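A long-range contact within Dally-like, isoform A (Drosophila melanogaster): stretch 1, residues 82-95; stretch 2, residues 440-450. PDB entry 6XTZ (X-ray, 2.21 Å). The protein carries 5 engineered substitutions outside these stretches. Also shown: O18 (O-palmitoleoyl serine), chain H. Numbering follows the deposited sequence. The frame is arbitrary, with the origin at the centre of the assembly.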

# COMPACT_ATOMS: atom_id res chain seq x y z
N SER A 82 11.00 -0.32 2.33
CA SER A 82 11.93 -0.74 3.36
C SER A 82 11.20 -1.13 4.64
O SER A 82 11.62 -2.07 5.34
CB SER A 82 12.95 0.36 3.64
OG SER A 82 12.34 1.50 4.22
N LYS A 83 10.11 -0.43 4.97
CA LYS A 83 9.32 -0.80 6.14
C LYS A 83 8.67 -2.17 5.95
O LYS A 83 8.50 -2.91 6.92
CB LYS A 83 8.25 0.26 6.42
CG LYS A 83 8.81 1.61 6.84
CD LYS A 83 9.53 1.53 8.18
CE LYS A 83 10.04 2.90 8.59
NZ LYS A 83 10.72 2.88 9.92
N ALA A 84 8.28 -2.50 4.72
CA ALA A 84 7.77 -3.84 4.45
C ALA A 84 8.86 -4.89 4.64
O ALA A 84 8.59 -5.99 5.15
CB ALA A 84 7.20 -3.91 3.03
N THR A 85 10.09 -4.58 4.24
CA THR A 85 11.19 -5.51 4.44
C THR A 85 11.52 -5.67 5.92
O THR A 85 11.81 -6.78 6.39
CB THR A 85 12.43 -5.04 3.66
OG1 THR A 85 12.14 -5.06 2.26
CG2 THR A 85 13.62 -5.95 3.95
N LYS A 86 11.49 -4.56 6.68
CA LYS A 86 11.72 -4.65 8.11
C LYS A 86 10.62 -5.45 8.79
O LYS A 86 10.88 -6.21 9.73
CB LYS A 86 11.82 -3.24 8.71
CG LYS A 86 12.09 -3.21 10.21
CD LYS A 86 12.14 -1.79 10.74
CE LYS A 86 12.41 -1.77 12.24
NZ LYS A 86 12.40 -0.39 12.80
N PHE A 87 9.38 -5.29 8.33
CA PHE A 87 8.26 -6.03 8.90
C PHE A 87 8.43 -7.53 8.69
O PHE A 87 8.25 -8.33 9.61
CB PHE A 87 6.95 -5.53 8.30
CG PHE A 87 5.76 -6.37 8.65
CD1 PHE A 87 5.11 -6.19 9.86
CD2 PHE A 87 5.28 -7.33 7.77
CE1 PHE A 87 4.00 -6.96 10.19
CE2 PHE A 87 4.18 -8.10 8.09
CZ PHE A 87 3.54 -7.91 9.30
N LYS A 88 8.77 -7.93 7.46
CA LYS A 88 8.94 -9.35 7.17
C LYS A 88 10.11 -9.94 7.94
O LYS A 88 10.00 -11.05 8.49
CB LYS A 88 9.14 -9.56 5.67
CG LYS A 88 7.96 -9.13 4.82
CD LYS A 88 8.30 -9.24 3.34
CE LYS A 88 7.21 -8.66 2.47
NZ LYS A 88 7.60 -8.68 1.04
N ASP A 89 11.23 -9.22 8.01
CA ASP A 89 12.40 -9.73 8.73
C ASP A 89 12.11 -9.91 10.21
O ASP A 89 12.58 -10.87 10.83
CB ASP A 89 13.59 -8.79 8.53
CG ASP A 89 14.09 -8.77 7.10
OD1 ASP A 89 13.93 -9.79 6.39
OD2 ASP A 89 14.65 -7.74 6.68
N ILE A 90 11.34 -8.99 10.80
CA ILE A 90 11.02 -9.08 12.22
C ILE A 90 10.15 -10.30 12.50
O ILE A 90 10.41 -11.06 13.44
CB ILE A 90 10.35 -7.78 12.71
CG1 ILE A 90 11.38 -6.65 12.81
CG2 ILE A 90 9.66 -8.00 14.04
CD1 ILE A 90 10.79 -5.32 13.21
N PHE A 91 9.12 -10.51 11.68
CA PHE A 91 8.23 -11.65 11.91
C PHE A 91 8.92 -12.96 11.57
O PHE A 91 8.67 -13.99 12.21
CB PHE A 91 6.94 -11.49 11.10
CG PHE A 91 5.88 -12.49 11.47
CD1 PHE A 91 5.11 -12.31 12.61
CD2 PHE A 91 5.66 -13.62 10.69
CE1 PHE A 91 4.13 -13.23 12.96
CE2 PHE A 91 4.68 -14.54 11.04
CZ PHE A 91 3.92 -14.34 12.17
N THR A 92 9.78 -12.96 10.54
CA THR A 92 10.52 -14.17 10.21
C THR A 92 11.45 -14.57 11.35
O THR A 92 11.51 -15.75 11.73
CB THR A 92 11.31 -13.96 8.92
OG1 THR A 92 10.42 -13.61 7.86
CG2 THR A 92 12.06 -15.24 8.54
N ALA A 93 12.17 -13.61 11.91
CA ALA A 93 13.04 -13.90 13.05
C ALA A 93 12.22 -14.26 14.28
O ALA A 93 12.59 -15.16 15.04
CB ALA A 93 13.94 -12.70 13.34
N LEU A 94 11.10 -13.56 14.50
CA LEU A 94 10.22 -13.90 15.61
C LEU A 94 9.69 -15.32 15.48
O LEU A 94 9.50 -16.02 16.49
CB LEU A 94 9.06 -12.91 15.68
CG LEU A 94 8.18 -12.95 16.93
CD1 LEU A 94 8.94 -12.43 18.14
CD2 LEU A 94 6.90 -12.16 16.70
N LEU A 95 9.46 -15.78 14.25
CA LEU A 95 8.95 -17.13 14.03
C LEU A 95 10.01 -18.17 14.36
O LEU A 95 9.73 -19.15 15.06
CB LEU A 95 8.49 -17.27 12.58
CG LEU A 95 7.24 -18.11 12.29
CD1 LEU A 95 6.08 -17.62 13.14
CD2 LEU A 95 6.90 -18.03 10.81
N PRO A 440 5.92 -5.37 22.34
CA PRO A 440 6.65 -6.22 21.40
C PRO A 440 7.07 -5.45 20.16
O PRO A 440 6.36 -4.55 19.70
CB PRO A 440 5.65 -7.33 21.06
CG PRO A 440 4.62 -7.28 22.14
CD PRO A 440 4.54 -5.84 22.56
N ILE A 441 8.24 -5.81 19.62
CA ILE A 441 8.75 -5.13 18.44
C ILE A 441 7.88 -5.39 17.22
O ILE A 441 7.89 -4.59 16.27
CB ILE A 441 10.21 -5.54 18.16
CG1 ILE A 441 10.29 -7.02 17.77
CG2 ILE A 441 11.08 -5.25 19.37
CD1 ILE A 441 11.67 -7.45 17.32
N LEU A 442 7.11 -6.48 17.21
CA LEU A 442 6.18 -6.70 16.11
C LEU A 442 5.06 -5.67 16.13
O LEU A 442 4.66 -5.16 15.08
CB LEU A 442 5.61 -8.12 16.18
CG LEU A 442 4.59 -8.48 15.09
CD1 LEU A 442 5.19 -8.26 13.70
CD2 LEU A 442 4.12 -9.91 15.25
N ASP A 443 4.56 -5.33 17.32
CA ASP A 443 3.58 -4.26 17.42
C ASP A 443 4.19 -2.91 17.05
O ASP A 443 3.50 -2.06 16.49
CB ASP A 443 3.01 -4.19 18.84
CG ASP A 443 2.29 -5.47 19.24
OD1 ASP A 443 2.35 -6.46 18.48
OD2 ASP A 443 1.67 -5.49 20.32
N ARG A 444 5.48 -2.72 17.33
CA ARG A 444 6.12 -1.44 17.04
C ARG A 444 6.23 -1.20 15.54
O ARG A 444 6.01 -0.08 15.06
CB ARG A 444 7.50 -1.39 17.69
CG ARG A 444 7.47 -1.51 19.21
CD ARG A 444 8.86 -1.67 19.80
NE ARG A 444 9.71 -0.50 19.55
CZ ARG A 444 10.95 -0.38 20.00
NH1 ARG A 444 11.50 -1.35 20.72
NH2 ARG A 444 11.65 0.71 19.72
N ILE A 445 6.58 -2.24 14.77
CA ILE A 445 6.69 -2.06 13.33
C ILE A 445 5.31 -1.99 12.68
O ILE A 445 5.13 -1.29 11.68
CB ILE A 445 7.56 -3.19 12.71
CG1 ILE A 445 7.69 -3.01 11.20
CG2 ILE A 445 6.99 -4.55 13.04
CD1 ILE A 445 8.42 -1.75 10.79
N VAL A 446 4.32 -2.67 13.26
CA VAL A 446 2.95 -2.55 12.76
C VAL A 446 2.42 -1.15 13.00
O VAL A 446 1.77 -0.56 12.12
CB VAL A 446 2.05 -3.63 13.40
CG1 VAL A 446 0.59 -3.33 13.11
CG2 VAL A 446 2.42 -5.01 12.87
N ARG A 447 2.67 -0.58 14.18
CA ARG A 447 2.25 0.79 14.45
C ARG A 447 3.00 1.77 13.56
O ARG A 447 2.42 2.77 13.11
CB ARG A 447 2.48 1.14 15.92
CG ARG A 447 1.60 0.39 16.90
CD ARG A 447 1.82 0.90 18.32
NE ARG A 447 1.57 -0.13 19.32
CZ ARG A 447 0.38 -0.41 19.84
NH1 ARG A 447 -0.69 0.27 19.44
NH2 ARG A 447 0.26 -1.36 20.75
N ASP A 448 4.28 1.52 13.30
CA ASP A 448 5.06 2.40 12.44
C ASP A 448 4.49 2.42 11.03
O ASP A 448 4.26 3.48 10.45
CB ASP A 448 6.53 1.97 12.43
CG ASP A 448 7.42 2.94 11.69
OD1 ASP A 448 6.97 4.06 11.37
OD2 ASP A 448 8.59 2.58 11.44
N ILE A 449 4.26 1.23 10.46
CA ILE A 449 3.67 1.14 9.12
C ILE A 449 2.29 1.77 9.10
O ILE A 449 1.95 2.51 8.17
CB ILE A 449 3.63 -0.33 8.67
CG1 ILE A 449 5.05 -0.85 8.41
CG2 ILE A 449 2.74 -0.50 7.45
CD1 ILE A 449 5.13 -2.35 8.22
N ARG A 450 1.48 1.49 10.12
CA ARG A 450 0.11 2.02 10.15
C ARG A 450 0.10 3.54 10.13
O ARG A 450 -0.73 4.15 9.46
CB ARG A 450 -0.61 1.49 11.39
CG ARG A 450 -2.04 1.98 11.53
CD ARG A 450 -2.64 1.56 12.87
NE ARG A 450 -4.06 1.91 12.97
CZ ARG A 450 -4.82 1.61 14.01
NH1 ARG A 450 -4.31 0.97 15.05
NH2 ARG A 450 -6.10 1.97 14.02
CA O18 H . 7.23 -12.00 22.89
CB O18 H . 7.75 -13.42 22.68
C1 O18 H . 6.66 -15.47 22.21
C2 O18 H . 5.63 -16.14 21.35
C3 O18 H . 5.74 -15.80 19.87
C4 O18 H . 4.86 -16.67 19.00
C5 O18 H . 5.05 -16.47 17.51
C6 O18 H . 4.28 -17.46 16.65
C7 O18 H . 4.67 -18.91 16.88
C8 O18 H . 3.87 -19.91 16.04
C9 O18 H . 2.42 -19.94 16.39
C10 O18 H . 1.78 -20.93 16.98
C11 O18 H . 2.38 -22.23 17.43
C12 O18 H . 1.34 -23.31 17.71
C13 O18 H . 1.92 -24.60 18.26
C14 O18 H . 0.90 -25.70 18.49
C15 O18 H . -0.19 -25.35 19.48
C16 O18 H . -1.13 -26.50 19.76
C O18 H . 7.29 -11.41 21.48
N O18 H . 5.87 -12.00 23.40
OG O18 H . 6.77 -14.17 21.93
O11 O18 H . 7.33 -16.02 23.04
O O18 H . 7.83 -10.32 21.29
O HOH W 1 10.25 0.80 13.91

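Two helices nearly 350 residues apart in sequence lie side by side and run in opposite senses, their axes 162° apart in direction and 9.9 Å apart at closest approach. Each satisfies its own backbone with i to i+4 hydrogen bonds, so side chains do the joining. The register steps along both helices in threes and fours: Lys83 faces Ile449, Phe87 faces Ile445 and Ile90 faces Leu442, and the numbering rises along one helix as it falls along the other.

The central rule is reciprocal knobs and holes. Ile445 points toward the first helix and drops into a hollow bounded by Lys83, Lys86, Phe87 and Ile90. Its CG1 lies 3.8 Å from Phe87 CA, close enough to rest against the backbone itself, while its CG2 meets Ile90 CD1 at 3.9 Å. In return, Phe87 fills the hollow among Leu442, Ile445, Val446 and Ile449. Its CA-to-CB bond points sideways, and the side chain lies among these four residues: CE1 touches Val446 CG2 at 3.7 Å, a methyl set at the ring edge, and CB packs against Ile449 CD1 at 3.7 Å.

Leu442 extends the apolar seam. Its CD2 sits at the edge of the Phe91 ring, 3.7 Å from Phe91 CD1, and 3.9 Å from Leu94 CD2. Nearby, Ile90 CG2 meets the more exposed Ile441 CD1 at 3.9 Å.

At the other end, charge takes over. Lys83 NZ donates a hydrogen bond to Asp448 OD2 at 2.6 Å, within a salt bridge, the one direct polar link between the stretches. Lys86 lays its aliphatic chain over the central knob, with CD 3.7 Å from Ile445 CD1, and sends its amine to a water: NZ lies 2.7 Å from that water's O, which in turn donates a weak hydrogen bond to Asp448 OD2. Lysine thus serves twice, as greasy wall and charged tip.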